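PDB 6V2T: dTDP-4-amino-4,6-dideoxyglucose formyltransferase from Shewanella sp. FDAARGOS_354, which probably transfers a formyl group from a folate cofactor to the sugar amine of dTDP-4-amino-4,6-dideoxyglucose, a step linked to O-antigen synthesis. Local coordinates for residues F159-P164 against M183-D188; H25-S30 against D56-A61. All blocks are in the same frame, centred on the assembly; numbering follows the deposited sequence.

Contact 1 (F159-P164 against M183-D188); sequences FQKEVP and MDLLKD
Q160 NE2 is gripped twice, by T144 OG1 and by the carbonyl O of N122, on the side of the strand facing away from the helix; Q160 CA meets L185 CD1 at 4.4 Å on the other. The contact is strand-on-helix packing in the Rossmann-like formyltransferase domain. Strand 157-163, the last of the mixed sheet, lies under helix 171-194, the axes of the two segments running roughly antiparallel (150°) and approaching to 9.3 Å. L185 carries the apolar part of the contact: its CD1 reaches to 4.2 Å from K161 N, and it also rests on C143 and I145 of the neighbouring strand 141-147. Its CD2 lies 4.2 Å from F159 CB. Beyond that methylene the F159 ring leads off along the helix to stack on the ring of H189 and touch L193. K161, partly exposed, lies over the outer side of L185. With CG anti to the backbone N (chi1 -172°), its chain slides past L185 in the opposite direction, bringing CE to 4.1 Å from L185 CD2. A nearly eclipsed bend at chi3 (8°) then turns the amine across D184 at about a right angle. The electrostatics here are loose: NZ is 4.3 Å from D184 OD2, too far for a salt bridge, though the opposite charge probably still attracts it weakly. D184 OD1 is engaged within the helix by Q180 NE2, and D188 OD1 is more distant still. The ammonium group comes nearest to the helix at a carbon, K161 NZ lying 3.9 Å from D184 CB.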
# COMPACT_ATOMS: atom_id res chain seq x y z
N PHE B 159 -4.99 -4.66 34.78
CA PHE B 159 -6.13 -4.68 33.84
C PHE B 159 -5.61 -5.08 32.48
O PHE B 159 -4.47 -4.67 32.17
CB PHE B 159 -6.76 -3.29 33.73
CG PHE B 159 -7.24 -2.76 35.06
CD1 PHE B 159 -8.46 -3.16 35.59
CD2 PHE B 159 -6.46 -1.90 35.78
CE1 PHE B 159 -8.89 -2.68 36.82
CE2 PHE B 159 -6.88 -1.43 37.02
CZ PHE B 159 -8.10 -1.80 37.52
N GLN B 160 -6.36 -5.85 31.70
CA GLN B 160 -5.97 -6.09 30.30
C GLN B 160 -7.20 -6.42 29.46
O GLN B 160 -8.19 -6.95 30.03
CB GLN B 160 -4.86 -7.14 30.21
CG GLN B 160 -5.31 -8.57 30.40
CD GLN B 160 -4.19 -9.58 30.22
OE1 GLN B 160 -4.39 -10.75 30.48
NE2 GLN B 160 -3.00 -9.16 29.77
N LYS B 161 -7.12 -6.13 28.17
CA LYS B 161 -8.20 -6.46 27.20
C LYS B 161 -7.60 -6.86 25.87
O LYS B 161 -6.75 -6.13 25.34
CB LYS B 161 -9.16 -5.27 27.08
CG LYS B 161 -10.41 -5.60 26.25
CD LYS B 161 -11.58 -4.64 26.40
CE LYS B 161 -11.28 -3.39 27.22
NZ LYS B 161 -12.37 -2.39 27.18
N GLU B 162 -8.01 -8.02 25.38
CA GLU B 162 -7.63 -8.58 24.08
C GLU B 162 -8.36 -7.78 23.01
O GLU B 162 -9.47 -7.29 23.27
CB GLU B 162 -7.97 -10.05 24.02
CG GLU B 162 -7.71 -10.66 22.66
CD GLU B 162 -7.68 -12.18 22.61
OE1 GLU B 162 -8.08 -12.79 23.61
OE2 GLU B 162 -7.19 -12.74 21.61
N VAL B 163 -7.73 -7.60 21.87
CA VAL B 163 -8.40 -7.06 20.66
C VAL B 163 -8.26 -8.13 19.60
O VAL B 163 -7.27 -8.89 19.58
CB VAL B 163 -7.86 -5.68 20.23
CG1 VAL B 163 -7.72 -4.73 21.40
CG2 VAL B 163 -6.55 -5.79 19.48
N PRO B 164 -9.29 -8.26 18.75
CA PRO B 164 -9.28 -9.24 17.67
C PRO B 164 -8.27 -8.80 16.60
O PRO B 164 -7.99 -7.61 16.49
CB PRO B 164 -10.73 -9.22 17.15
CG PRO B 164 -11.20 -7.81 17.44
CD PRO B 164 -10.50 -7.42 18.73
N MET B 183 -7.18 3.37 25.29
CA MET B 183 -7.95 4.57 25.70
C MET B 183 -9.17 4.16 26.52
O MET B 183 -9.40 4.80 27.54
CB MET B 183 -8.34 5.40 24.48
CG MET B 183 -7.12 6.08 23.91
SD MET B 183 -7.51 7.24 22.56
CE MET B 183 -8.39 6.19 21.41
N ASP B 184 -9.88 3.10 26.11
CA ASP B 184 -11.03 2.53 26.85
C ASP B 184 -10.58 2.13 28.26
O ASP B 184 -11.26 2.50 29.21
CB ASP B 184 -11.64 1.32 26.13
CG ASP B 184 -12.39 1.59 24.83
OD1 ASP B 184 -12.58 2.78 24.49
OD2 ASP B 184 -12.72 0.60 24.15
N LEU B 185 -9.47 1.37 28.40
CA LEU B 185 -8.95 0.95 29.73
C LEU B 185 -8.64 2.16 30.61
O LEU B 185 -8.99 2.15 31.82
CB LEU B 185 -7.70 0.08 29.56
CG LEU B 185 -7.95 -1.34 29.09
CD1 LEU B 185 -6.63 -2.02 28.74
CD2 LEU B 185 -8.70 -2.17 30.14
N LEU B 186 -7.98 3.18 30.06
CA LEU B 186 -7.63 4.37 30.85
C LEU B 186 -8.91 5.11 31.29
O LEU B 186 -8.98 5.55 32.44
CB LEU B 186 -6.68 5.24 30.04
CG LEU B 186 -5.26 4.67 29.99
CD1 LEU B 186 -4.39 5.39 28.98
CD2 LEU B 186 -4.63 4.74 31.38
N LYS B 187 -9.90 5.26 30.42
CA LYS B 187 -11.19 5.92 30.78
C LYS B 187 -11.76 5.23 32.02
O LYS B 187 -12.03 5.90 33.01
CB LYS B 187 -12.19 5.81 29.63
CG LYS B 187 -11.90 6.67 28.41
CD LYS B 187 -12.83 6.32 27.26
CE LYS B 187 -12.78 7.29 26.10
NZ LYS B 187 -13.80 6.92 25.10
N ASP B 188 -11.87 3.91 31.95
CA ASP B 188 -12.41 3.04 33.02
C ASP B 188 -11.49 2.95 34.25
O ASP B 188 -12.04 2.73 35.33
CB ASP B 188 -12.74 1.65 32.46
CG ASP B 188 -13.90 1.66 31.48
OD1 ASP B 188 -14.19 0.59 30.88
OD2 ASP B 188 -14.51 2.72 31.32

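Contact 2 (H25-S30 against D56-A61); sequences HVLIVS and DYRYSA
I28 and Y57, paired in register on neighbouring parallel strands, form the tight part of this contact. Their side chains lie side by side and point the same way, under helix 33-45, where I28 meets I39, and Y57 meets Q40 and V43. With CG1 anti to its carbonyl carbon (chi1 -62°), I28 extends CD1 obliquely against the ring, 3.6 Å from Y57 CE2, while CG2 lies 3.9 Å from Y57 CD2. Four backbone hydrogen bonds link the strands: V26 O and I28 O accept from D56 N and R58 N, and I28 N and S30 N give to D56 O and R58 O, the I28 N to D56 O bond measuring 2.8 Å. On the other face L27 and V29 are buried, and the looser, solvent side lies at the partly exposed D56 and R58. D56 OD2 turns to Y92 OH. R58 has two conformers; in the one described, L27 CD1 crosses its chain at about a right angle, 3.7 Å from R58 CG, and its NH2 bonds tentatively to Y57 O. At the C-terminal end of the strands S30 OG binds A98 O and S60 OG binds D31 OD2, with the S30 side chain about 7 Å from the bound dTDP-sugar. Two parallel strands joined through a covering helix, their C-terminal ends facing the ligands, make the beta-alpha-beta unit typical of Rossmann-like folds.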
# COMPACT_ATOMS: atom_id res chain seq x y z
N HIS B 25 1.64 13.24 44.17
CA HIS B 25 2.35 13.54 42.90
C HIS B 25 2.47 12.25 42.08
O HIS B 25 3.05 11.27 42.59
CB HIS B 25 3.72 14.14 43.23
CG HIS B 25 3.62 15.23 44.24
ND1 HIS B 25 3.97 15.05 45.56
CD2 HIS B 25 3.13 16.48 44.14
CE1 HIS B 25 3.74 16.16 46.23
NE2 HIS B 25 3.22 17.06 45.38
N VAL B 26 1.92 12.26 40.87
CA VAL B 26 2.01 11.15 39.88
C VAL B 26 2.86 11.62 38.71
O VAL B 26 2.54 12.71 38.15
CB VAL B 26 0.62 10.69 39.41
CG1 VAL B 26 0.71 9.70 38.26
CG2 VAL B 26 -0.22 10.16 40.56
N LEU B 27 3.93 10.87 38.39
CA LEU B 27 4.80 11.15 37.23
C LEU B 27 4.38 10.27 36.04
O LEU B 27 4.41 9.02 36.13
CB LEU B 27 6.27 10.97 37.58
CG LEU B 27 7.22 11.07 36.38
CD1 LEU B 27 7.26 12.50 35.86
CD2 LEU B 27 8.62 10.59 36.75
N ILE B 28 4.04 10.91 34.92
CA ILE B 28 3.71 10.20 33.66
C ILE B 28 4.90 10.36 32.73
O ILE B 28 5.27 11.52 32.40
CB ILE B 28 2.34 10.65 33.14
CG1 ILE B 28 1.26 10.29 34.18
CG2 ILE B 28 2.03 10.04 31.79
CD1 ILE B 28 -0.02 11.00 33.97
N VAL B 29 5.58 9.24 32.43
CA VAL B 29 6.71 9.19 31.48
C VAL B 29 6.20 8.54 30.20
O VAL B 29 5.70 7.40 30.25
CB VAL B 29 7.93 8.43 32.00
CG1 VAL B 29 9.12 8.59 31.07
CG2 VAL B 29 8.31 8.86 33.40
N SER B 30 6.34 9.24 29.09
CA SER B 30 5.68 8.84 27.84
C SER B 30 6.42 9.40 26.62
O SER B 30 6.83 10.58 26.64
CB SER B 30 4.27 9.32 27.84
OG SER B 30 3.64 8.90 26.65
N ASP B 56 2.51 15.25 36.68
CA ASP B 56 3.65 15.81 35.90
C ASP B 56 3.92 14.89 34.71
O ASP B 56 3.71 13.68 34.85
CB ASP B 56 4.90 15.91 36.76
CG ASP B 56 4.77 16.96 37.84
OD1 ASP B 56 3.81 17.71 37.77
OD2 ASP B 56 5.62 16.99 38.72
N TYR B 57 4.31 15.45 33.57
CA TYR B 57 4.52 14.69 32.31
C TYR B 57 5.96 14.90 31.86
O TYR B 57 6.44 16.05 31.88
CB TYR B 57 3.51 15.12 31.26
CG TYR B 57 2.07 14.94 31.67
CD1 TYR B 57 1.45 15.84 32.51
CD2 TYR B 57 1.35 13.83 31.25
CE1 TYR B 57 0.13 15.68 32.90
CE2 TYR B 57 0.02 13.66 31.61
CZ TYR B 57 -0.59 14.59 32.45
OH TYR B 57 -1.90 14.40 32.80
N ARG B 58 6.64 13.83 31.45
CA ARG B 58 8.02 13.88 30.92
C ARG B 58 8.15 12.86 29.78
O ARG B 58 7.39 11.85 29.77
CB ARG B 58 9.02 13.60 32.05
CG ARG B 58 8.90 14.52 33.26
CD ARG B 58 9.42 15.93 33.02
NE ARG B 58 9.45 16.71 34.25
CZ ARG B 58 8.45 17.46 34.68
NH1 ARG B 58 8.57 18.13 35.81
NH2 ARG B 58 7.34 17.55 33.98
N TYR B 59 9.05 13.13 28.83
CA TYR B 59 9.37 12.17 27.74
C TYR B 59 10.78 11.65 27.99
O TYR B 59 11.46 12.18 28.89
CB TYR B 59 9.18 12.81 26.36
CG TYR B 59 10.16 13.92 26.08
CD1 TYR B 59 11.46 13.62 25.71
CD2 TYR B 59 9.80 15.25 26.19
CE1 TYR B 59 12.38 14.62 25.45
CE2 TYR B 59 10.70 16.26 25.92
CZ TYR B 59 12.00 15.95 25.56
OH TYR B 59 12.92 16.92 25.30
N SER B 60 11.17 10.60 27.27
CA SER B 60 12.43 9.86 27.51
C SER B 60 13.57 10.65 26.86
O SER B 60 13.36 11.21 25.77
CB SER B 60 12.40 8.45 26.96
OG SER B 60 11.53 7.61 27.70
N ALA B 61 14.74 10.66 27.51
CA ALA B 61 15.97 11.32 27.03
C ALA B 61 16.35 10.75 25.65
O ALA B 61 16.66 11.54 24.74
CB ALA B 61 17.07 11.09 28.05

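How the contacts relate
From the N terminus, strand 24-30 runs into helix 33-45 and returns as strand 53-60, so contact 2 closes first, a loop of 25 residues forming a parallel crossover. The chain then adds strand 75-77 outside strand 53-60 and, on the other flank of 24-30, strands 94-98, 113-118, 141-147 and 157-163. Contact 1 closes after this, when helix 171-194 turns back along strand 157-163. The two loops follow in series, neither nested nor crossed. Their centres lie 21 Å apart, and both involve strands of the same sheet, without touching. Helix 33-45, the crossover of contact 2, also packs through F38 against M183, L186 and K187 of helix 171-194, so the two loops meet through their helices.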